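Long-range contact in oxidoreductase (Azotobacter vinelandii, PDB 7D5M), which binds NAD(H) through a Rossmann domain and, as a homolog of inositol dehydrogenase, probably oxidises or reduces a sugar- or polyol-like substrate: residues 115-120 against 138-143. Sequence-based numbering, arbitrary orientation.
Sequences KPLCFT and VGVTYG. With NAD (nicotinamide-adenine-dinucleotide), chain B.
K115 meets the end of strand 138-140 with the aliphatic part of its side chain: CB lies 4.2 Å from CG1 of V140, and CD comes obliquely onto the Y142 ring, 4.0 Å from its CE1. Beyond the cis peptide before P116, L117 continues the apolar contact, its CD1 4.0 Å from V140 CG2 and 4.4 Å from V138 CG1. The K115 chain bends at chi3 (-98°) and chi4, which turns NZ away from Y142 to end near the nicotinamide ribose, where it is hydrogen-bonded to the backbone oxygen of D205. The carbonyl O of K115 also faces the ribose, 3.0 Å from NAD O2D, an apparent hydrogen bond whose proton has another acceptor within reach. An alanine in place of K115 would probably leave the D205 carbonyl without its amine partner and open a gap beside the Y142 ring. In the second shell, T141 OG1 is hydrogen-bonded to E114 OE1, H97 ND1 to the P116 carbonyl oxygen, and the Y142 ring stacks on Y212. The contact thus joins the loop after strand 110-113 to edge strand 138-140 of the parallel Rossmann sheet, forming part of the pocket's nicotinamide end; helix 202-217 packs against K115 and Y142, helix 363-381 against L117 and V138.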
# COMPACT_ATOMS: atom_id res chain seq x y z
N LYS A 115 -8.33 18.35 25.02
CA LYS A 115 -7.04 17.89 25.60
C LYS A 115 -6.03 19.02 25.42
O LYS A 115 -6.09 19.74 24.43
CB LYS A 115 -6.62 16.57 24.95
CG LYS A 115 -6.46 16.62 23.44
CD LYS A 115 -5.43 15.66 22.92
CE LYS A 115 -4.08 16.30 22.67
NZ LYS A 115 -4.18 17.41 21.69
N PRO A 116 -5.13 19.28 26.40
CA PRO A 116 -5.11 18.56 27.67
C PRO A 116 -6.04 19.22 28.69
O PRO A 116 -6.37 20.39 28.57
CB PRO A 116 -3.65 18.72 28.08
CG PRO A 116 -3.31 20.12 27.64
CD PRO A 116 -4.11 20.34 26.37
N LEU A 117 -6.44 18.45 29.70
CA LEU A 117 -7.24 18.94 30.84
C LEU A 117 -6.62 20.23 31.38
O LEU A 117 -7.36 21.17 31.70
CB LEU A 117 -7.25 17.84 31.90
CG LEU A 117 -8.55 17.61 32.65
CD1 LEU A 117 -9.75 17.57 31.71
CD2 LEU A 117 -8.45 16.32 33.44
N CYS A 118 -5.29 20.25 31.52
CA CYS A 118 -4.54 21.34 32.19
C CYS A 118 -3.04 21.05 32.13
O CYS A 118 -2.66 20.01 31.55
CB CYS A 118 -5.01 21.48 33.63
SG CYS A 118 -5.01 19.90 34.51
N PHE A 119 -2.22 21.95 32.69
CA PHE A 119 -0.74 21.92 32.60
C PHE A 119 -0.14 20.93 33.61
O PHE A 119 0.85 20.26 33.27
CB PHE A 119 -0.12 23.30 32.88
CG PHE A 119 -0.36 24.39 31.86
CD1 PHE A 119 -0.93 24.12 30.63
CD2 PHE A 119 0.05 25.68 32.12
CE1 PHE A 119 -1.12 25.13 29.70
CE2 PHE A 119 -0.13 26.70 31.19
CZ PHE A 119 -0.72 26.41 29.98
N THR A 120 -0.68 20.86 34.84
CA THR A 120 -0.01 20.12 35.95
C THR A 120 -0.91 19.02 36.50
O THR A 120 -2.15 19.17 36.48
CB THR A 120 0.42 21.04 37.10
OG1 THR A 120 -0.73 21.44 37.85
CG2 THR A 120 1.18 22.27 36.64
N VAL A 138 -17.29 14.74 32.74
CA VAL A 138 -16.27 15.50 31.96
C VAL A 138 -15.79 14.58 30.84
O VAL A 138 -15.03 13.64 31.12
CB VAL A 138 -15.10 15.99 32.84
CG1 VAL A 138 -14.03 16.68 31.99
CG2 VAL A 138 -15.57 16.93 33.93
N GLY A 139 -16.24 14.83 29.61
CA GLY A 139 -15.67 14.16 28.43
C GLY A 139 -14.36 14.82 28.05
O GLY A 139 -14.22 16.03 28.29
N VAL A 140 -13.43 14.06 27.48
CA VAL A 140 -12.16 14.61 26.92
C VAL A 140 -12.06 14.13 25.47
O VAL A 140 -12.29 12.95 25.21
CB VAL A 140 -10.95 14.23 27.79
CG1 VAL A 140 -9.66 14.77 27.22
CG2 VAL A 140 -11.14 14.70 29.22
N THR A 141 -11.74 15.04 24.54
CA THR A 141 -11.88 14.75 23.08
C THR A 141 -10.62 14.04 22.58
O THR A 141 -9.96 14.55 21.64
CB THR A 141 -12.31 16.00 22.31
OG1 THR A 141 -11.69 17.15 22.86
CG2 THR A 141 -13.80 16.22 22.35
N TYR A 142 -10.35 12.84 23.11
CA TYR A 142 -9.45 11.85 22.48
C TYR A 142 -10.24 11.20 21.33
O TYR A 142 -10.69 10.05 21.44
CB TYR A 142 -8.98 10.83 23.52
CG TYR A 142 -7.97 11.36 24.50
CD1 TYR A 142 -6.72 11.81 24.09
CD2 TYR A 142 -8.24 11.38 25.86
CE1 TYR A 142 -5.78 12.27 25.00
CE2 TYR A 142 -7.32 11.83 26.78
CZ TYR A 142 -6.07 12.27 26.35
OH TYR A 142 -5.14 12.72 27.24
N GLY A 143 -10.44 11.98 20.28
CA GLY A 143 -11.46 11.74 19.24
C GLY A 143 -11.19 10.46 18.48
O GLY A 143 -12.15 9.82 18.06
PA NAD B . -7.10 27.89 17.87
O1A NAD B . -6.10 28.91 18.31
O2A NAD B . -7.19 27.48 16.43
O5B NAD B . -8.55 28.36 18.37
C5B NAD B . -8.76 29.05 19.64
C4B NAD B . -10.17 29.60 19.64
O4B NAD B . -10.57 29.96 20.99
C3B NAD B . -10.37 30.87 18.81
O3B NAD B . -11.68 30.87 18.25
C2B NAD B . -10.19 31.97 19.86
O2B NAD B . -10.76 33.21 19.53
C1B NAD B . -10.93 31.32 21.02
N9A NAD B . -10.58 31.84 22.34
C8A NAD B . -9.32 32.03 22.83
N7A NAD B . -9.31 32.43 24.07
C5A NAD B . -10.64 32.48 24.44
C6A NAD B . -11.28 32.82 25.65
N6A NAD B . -10.62 33.16 26.76
N1A NAD B . -12.63 32.75 25.68
C2A NAD B . -13.28 32.40 24.56
N3A NAD B . -12.79 32.05 23.37
C4A NAD B . -11.44 32.11 23.38
O3 NAD B . -6.89 26.53 18.72
PN NAD B . -7.27 25.01 18.33
O1N NAD B . -6.17 24.41 17.48
O2N NAD B . -8.67 24.98 17.81
O5D NAD B . -7.20 24.28 19.75
C5D NAD B . -8.05 24.65 20.84
C4D NAD B . -7.97 23.54 21.84
O4D NAD B . -8.35 22.30 21.19
C3D NAD B . -6.57 23.29 22.40
O3D NAD B . -6.66 22.89 23.76
C2D NAD B . -6.03 22.17 21.52
O2D NAD B . -5.03 21.38 22.15
C1D NAD B . -7.30 21.35 21.30
N1N NAD B . -7.30 20.50 20.06
C2N NAD B . -7.62 19.17 20.17
C3N NAD B . -7.57 18.34 19.04
C7N NAD B . -8.09 16.92 19.21
O7N NAD B . -8.75 16.64 20.21
N7N NAD B . -7.83 16.06 18.23
C4N NAD B . -7.08 18.85 17.84
C5N NAD B . -6.75 20.20 17.76
C6N NAD B . -7.01 21.03 18.83